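Serine Recombinase (Sulfolobus solfataricus, PDB 3LHF) probably binds DNA and carries out strand exchange as a transposon-encoded serine recombinase, of which this chain is the resolvase-type catalytic domain. Local coordinates at residues A8-S13 and T38-G43; V67-D72 and V94-E99. The protein carries 1 engineered substitution. All blocks are in the same frame, centred on the assembly; numbering follows the deposited sequence.

Contact 1: A8-S13 and T38-G43; sequences ARVSSS and TDIGSG. Engineered in segment 38-43: Gly43 (natural residue Lys).
Arg9, near the end of strand 3-10, reaches across to the turn after strand 35-40 and lays its guanidinium against Gly41, Ser42 and Gly43. CG stands anti to the backbone N (chi1 -173°), and the chain then folds at chi3 (47°), which brings NH1 back to the turn. Arg9 NH1 gives a nearly straight hydrogen bond to Gly41 O (3.1 Å, 165° at the hydrogen); the oxygen lies close to the guanidinium plane and takes the N-H on a lone pair. Gly43 N sits over one face of the group, 3.2 Å from Arg9 NH1, as two donors in contact rather than a bond; Gly43 is an engineered replacement of lysine. Gly41 has a positive phi at which a side chain would collide with the preceding carbonyl oxygen. The aliphatic part of Arg9 packs, with CG 3.8 Å from CB of Asp39, its neighbour on the same face of the sheet. On the other face Val10 CG2 meets Ile40 CG1 at 4.4 Å, and Leu19 and Gln22 of helix 16-29 pack on Ala8 and Val10. Strands 3-10 and 35-40 are the two parallel strands of a beta-alpha-beta unit whose crossover is helix 16-29: Gly41 N bonds to Val10 O (3.2 Å), while the bond from Val10 N to Asp39 O is weak (3.4 Å). Past the strand end, Ser11 OG comes within 3.8 Å of Ser42 CA and is hydrogen-bonded to Glu104. Ser11 probably corresponds to the nucleophilic serine, which follows an Arg-Val pair in this family. Arg9 NE bonds to the carbonyl of Arg73 and NH2 probably to that of Asp72. With NH1 on Gly41 O, probably three backbone oxygens thus grip the guanidinium and fix its rotation beside Ser11.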
loop_
_atom_site.group_PDB
_atom_site.type_symbol
_atom_site.label_atom_id
_atom_site.label_comp_id
_atom_site.label_asym_id
_atom_site.label_seq_id
_atom_site.Cartn_x
_atom_site.Cartn_y
_atom_site.Cartn_z
ATOM N N ALA D 8 13.811 10.192 -4.769
ATOM C CA ALA D 8 12.992 11.362 -4.905
ATOM C C ALA D 8 11.918 11.190 -5.951
ATOM O O ALA D 8 12.129 10.539 -6.931
ATOM C CB ALA D 8 13.843 12.527 -5.217
ATOM N N ARG D 9 10.758 11.768 -5.701
ATOM C CA ARG D 9 9.644 11.713 -6.610
ATOM C C ARG D 9 8.808 12.968 -6.530
ATOM O O ARG D 9 8.691 13.562 -5.495
ATOM C CB ARG D 9 8.779 10.515 -6.269
ATOM C CG ARG D 9 7.694 10.270 -7.229
ATOM C CD ARG D 9 6.646 9.407 -6.630
ATOM N NE ARG D 9 6.268 9.845 -5.297
ATOM C CZ ARG D 9 5.293 10.698 -5.019
ATOM N NH1 ARG D 9 4.575 11.237 -5.966
ATOM N NH2 ARG D 9 5.050 11.014 -3.775
ATOM N N VAL D 10 8.228 13.362 -7.643
ATOM C CA VAL D 10 7.190 14.355 -7.657
ATOM C C VAL D 10 6.116 13.827 -8.546
ATOM O O VAL D 10 6.365 13.018 -9.401
ATOM C CB VAL D 10 7.628 15.714 -8.178
ATOM C CG1 VAL D 10 8.756 16.262 -7.388
ATOM C CG2 VAL D 10 7.944 15.660 -9.620
ATOM N N SER D 11 4.901 14.271 -8.285
ATOM C CA SER D 11 3.723 13.780 -8.972
ATOM C C SER D 11 3.597 14.064 -10.443
ATOM O O SER D 11 3.159 13.227 -11.177
ATOM C CB SER D 11 2.477 14.221 -8.246
ATOM O OG SER D 11 2.140 13.239 -7.313
ATOM N N SER D 12 3.979 15.253 -10.858
ATOM C CA SER D 12 3.649 15.748 -12.173
ATOM C C SER D 12 4.835 16.367 -12.894
ATOM O O SER D 12 5.802 16.744 -12.290
ATOM C CB SER D 12 2.503 16.748 -12.054
ATOM O OG SER D 12 2.544 17.725 -13.053
ATOM N N SER D 13 4.731 16.473 -14.204
ATOM C CA SER D 13 5.751 17.083 -15.037
ATOM C C SER D 13 5.874 18.576 -14.787
ATOM O O SER D 13 6.859 19.182 -15.134
ATOM C CB SER D 13 5.501 16.784 -16.501
ATOM O OG SER D 13 4.513 17.616 -17.035
ATOM N N THR D 38 15.138 8.936 -8.915
ATOM C CA THR D 38 13.998 9.800 -8.972
ATOM C C THR D 38 12.902 9.208 -9.837
ATOM O O THR D 38 13.155 8.435 -10.723
ATOM C CB THR D 38 14.368 11.152 -9.522
ATOM O OG1 THR D 38 14.419 11.085 -10.934
ATOM C CG2 THR D 38 15.683 11.564 -9.032
ATOM N N ASP D 39 11.673 9.571 -9.547
ATOM C CA ASP D 39 10.556 9.088 -10.299
ATOM C C ASP D 39 9.616 10.216 -10.599
ATOM O O ASP D 39 9.543 11.173 -9.869
ATOM C CB ASP D 39 9.809 8.035 -9.509
ATOM C CG ASP D 39 10.204 6.651 -9.876
ATOM O OD1 ASP D 39 9.983 6.271 -11.009
ATOM O OD2 ASP D 39 10.728 5.935 -9.036
ATOM N N ILE D 40 8.902 10.097 -11.695
ATOM C CA ILE D 40 7.778 10.950 -11.926
ATOM C C ILE D 40 6.559 10.071 -11.985
ATOM O O ILE D 40 6.501 9.102 -12.704
ATOM C CB ILE D 40 7.917 11.784 -13.182
ATOM C CG1 ILE D 40 8.868 12.925 -12.925
ATOM C CG2 ILE D 40 6.628 12.382 -13.544
ATOM C CD1 ILE D 40 10.043 12.902 -13.761
ATOM N N GLY D 41 5.599 10.415 -11.170
ATOM C CA GLY D 41 4.342 9.739 -11.147
ATOM C C GLY D 41 3.881 9.877 -9.750
ATOM O O GLY D 41 4.623 10.324 -8.928
ATOM N N SER D 42 2.652 9.486 -9.494
ATOM C CA SER D 42 2.107 9.519 -8.163
ATOM C C SER D 42 2.688 8.421 -7.307
ATOM O O SER D 42 3.114 7.408 -7.803
ATOM C CB SER D 42 0.599 9.410 -8.220
ATOM O OG SER D 42 0.054 9.120 -6.967
ATOM N N GLY D 43 2.680 8.645 -6.008
ATOM C CA GLY D 43 3.113 7.694 -5.008
ATOM C C GLY D 43 2.240 6.461 -4.927
ATOM O O GLY D 43 2.590 5.496 -4.313
#

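Contact 2: V67-D72 and V94-E99; sequences VVAYPD and VVINQE
Val95 CG1, anti to the backbone N (chi1 173°), extends to the ring of Pro71, while Ile96 CG1, between its backbone N and carbonyl carbon (chi1 58°), is turned in against Ala69. Both pairs lie at or just past the C-terminal ends of strands 63-68 and 92-95, parallel neighbours at the edge of the resolvase-type sheet. Val95 and Pro71 meet at about a right angle, and Val95 CG1 to Pro71 CD is only 3.2 Å, tighter than normal carbon packing. Ile96 CG1 rests 3.4 Å from Ala69 CA. Further back in the sheet, Val67 and Val94 lie side by side with CG1 against CG1 at 4.1 Å, and CG2 of Ile96 adds to the same patch. Tyr25, Leu26 and Gln29 of helix 16-29 pack on Ile96. Two strand bonds keep the register, Val68 N to Val94 O (3.0 Å) and Ile96 N to Val68 O, each close to straight. One residue on, Asn97 N still reaches Ala69 O, but weakly, being strongly bent (121° at the hydrogen). CB of Asn97 comes obliquely against the Tyr70 ring, 3.4 Å from CE1. Glu99 contacts Tyr70 through its backbone oxygen, while its carboxylate forms a salt bridge with Lys101. The loop bends here in an inverse gamma turn centred on Gln98, and Glu99 N closes it with a hydrogen bond of 2.9 Å to Asn97 O, the same oxygen that lies 3.5 Å from Pro71 CD.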
loop_
_atom_site.group_PDB
_atom_site.type_symbol
_atom_site.label_atom_id
_atom_site.label_comp_id
_atom_site.label_asym_id
_atom_site.label_seq_id
_atom_site.Cartn_x
_atom_site.Cartn_y
_atom_site.Cartn_z
ATOM N N VAL D 67 17.190 7.238 1.753
ATOM C CA VAL D 67 16.766 8.500 2.296
ATOM C C VAL D 67 15.774 9.250 1.408
ATOM O O VAL D 67 16.034 9.476 0.255
ATOM C CB VAL D 67 17.961 9.356 2.503
ATOM C CG1 VAL D 67 17.613 10.557 3.262
ATOM C CG2 VAL D 67 19.039 8.565 3.154
ATOM N N VAL D 68 14.646 9.643 1.975
ATOM C CA VAL D 68 13.639 10.426 1.279
ATOM C C VAL D 68 13.237 11.652 2.064
ATOM O O VAL D 68 13.395 11.692 3.245
ATOM C CB VAL D 68 12.407 9.634 1.029
ATOM C CG1 VAL D 68 12.722 8.496 0.161
ATOM C CG2 VAL D 68 11.805 9.193 2.334
ATOM N N ALA D 69 12.787 12.677 1.373
ATOM C CA ALA D 69 12.353 13.921 1.989
ATOM C C ALA D 69 11.094 13.859 2.869
ATOM O O ALA D 69 11.012 14.523 3.865
ATOM C CB ALA D 69 12.230 14.994 0.960
ATOM N N TYR D 70 10.118 13.075 2.444
ATOM C CA TYR D 70 8.921 12.769 3.190
ATOM C C TYR D 70 8.642 11.293 2.988
ATOM O O TYR D 70 9.068 10.717 2.022
ATOM C CB TYR D 70 7.726 13.555 2.671
ATOM C CG TYR D 70 7.903 15.034 2.512
ATOM C CD1 TYR D 70 7.968 15.873 3.598
ATOM C CD2 TYR D 70 7.959 15.593 1.274
ATOM C CE1 TYR D 70 8.111 17.210 3.444
ATOM C CE2 TYR D 70 8.095 16.916 1.118
ATOM C CZ TYR D 70 8.172 17.725 2.197
ATOM O OH TYR D 70 8.319 19.058 1.999
ATOM N N PRO D 71 7.887 10.684 3.877
ATOM C CA PRO D 71 7.512 9.290 3.694
ATOM C C PRO D 71 6.611 9.172 2.481
ATOM O O PRO D 71 6.473 8.134 1.890
ATOM C CB PRO D 71 6.774 8.975 4.968
ATOM C CG PRO D 71 7.333 9.864 5.914
ATOM C CD PRO D 71 7.570 11.129 5.228
ATOM N N ASP D 72 6.062 10.307 2.111
ATOM C CA ASP D 72 5.119 10.492 1.041
ATOM C C ASP D 72 5.785 10.045 -0.230
ATOM O O ASP D 72 5.195 9.461 -1.100
ATOM C CB ASP D 72 4.904 11.999 0.934
ATOM C CG ASP D 72 3.566 12.381 0.401
ATOM O OD1 ASP D 72 3.269 12.120 -0.749
ATOM O OD2 ASP D 72 2.819 13.015 1.125
ATOM N N VAL D 94 15.424 6.468 6.115
ATOM C CA VAL D 94 15.591 7.738 6.760
ATOM C C VAL D 94 14.694 8.741 6.057
ATOM O O VAL D 94 14.674 8.829 4.856
ATOM C CB VAL D 94 17.047 8.142 6.721
ATOM C CG1 VAL D 94 17.236 9.492 7.196
ATOM C CG2 VAL D 94 17.823 7.218 7.533
ATOM N N VAL D 95 13.916 9.457 6.844
ATOM C CA VAL D 95 12.934 10.398 6.352
ATOM C C VAL D 95 13.255 11.777 6.888
ATOM O O VAL D 95 13.168 12.000 8.053
ATOM C CB VAL D 95 11.531 10.015 6.836
ATOM C CG1 VAL D 95 10.551 11.066 6.475
ATOM C CG2 VAL D 95 11.107 8.714 6.283
ATOM N N ILE D 96 13.626 12.709 6.037
ATOM C CA ILE D 96 14.102 13.971 6.540
ATOM C C ILE D 96 13.021 14.960 6.953
ATOM O O ILE D 96 13.291 15.854 7.682
ATOM C CB ILE D 96 15.215 14.614 5.668
ATOM C CG1 ILE D 96 14.782 14.834 4.243
ATOM C CG2 ILE D 96 16.485 13.763 5.647
ATOM C CD1 ILE D 96 15.951 14.974 3.335
ATOM N N ASN D 97 11.794 14.772 6.518
ATOM C CA ASN D 97 10.700 15.589 6.999
ATOM C C ASN D 97 9.536 14.718 7.331
ATOM O O ASN D 97 8.927 14.152 6.465
ATOM C CB ASN D 97 10.290 16.643 5.995
ATOM C CG ASN D 97 11.350 17.655 5.768
ATOM O OD1 ASN D 97 12.108 17.979 6.643
ATOM N ND2 ASN D 97 11.423 18.141 4.571
ATOM N N GLN D 98 9.243 14.606 8.607
ATOM C CA GLN D 98 8.250 13.678 9.073
ATOM C C GLN D 98 6.825 14.215 9.007
ATOM O O GLN D 98 6.210 14.446 10.018
ATOM C CB GLN D 98 8.613 13.277 10.487
ATOM C CG GLN D 98 8.212 11.910 10.868
ATOM C CD GLN D 98 9.203 10.877 10.467
ATOM O OE1 GLN D 98 10.360 10.929 10.841
ATOM N NE2 GLN D 98 8.748 9.914 9.705
ATOM N N GLU D 99 6.309 14.376 7.799
ATOM C CA GLU D 99 5.019 15.003 7.548
ATOM C C GLU D 99 4.372 14.601 6.219
ATOM O O GLU D 99 5.017 14.066 5.343
ATOM C CB GLU D 99 5.184 16.510 7.583
ATOM C CG GLU D 99 4.071 17.289 6.978
ATOM C CD GLU D 99 4.385 18.745 6.895
ATOM O OE1 GLU D 99 5.522 19.064 6.573
ATOM O OE2 GLU D 99 3.500 19.562 7.145
#

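In the fold
Contacts 1 and 2 lie at the C-terminal ends of strands in one four-stranded parallel sheet, ordered 35-40, 3-10, 63-68, 92-95. Contact 1 joins the first pair and contact 2 the last, so each includes an outer strand of the chain's sheet, and the inner strands 3-10 and 63-68 are neighbours. Their centres are 14 Å apart. Both segments of contact 1 come before either segment of contact 2 along the chain. They touch directly where Arg9 NH2 probably bonds to Asp72 O (3.1 Å). Helix 16-29 packs on residues of both. Both lie at the same end of the sheet, where Ser11, the probable nucleophile, also lies.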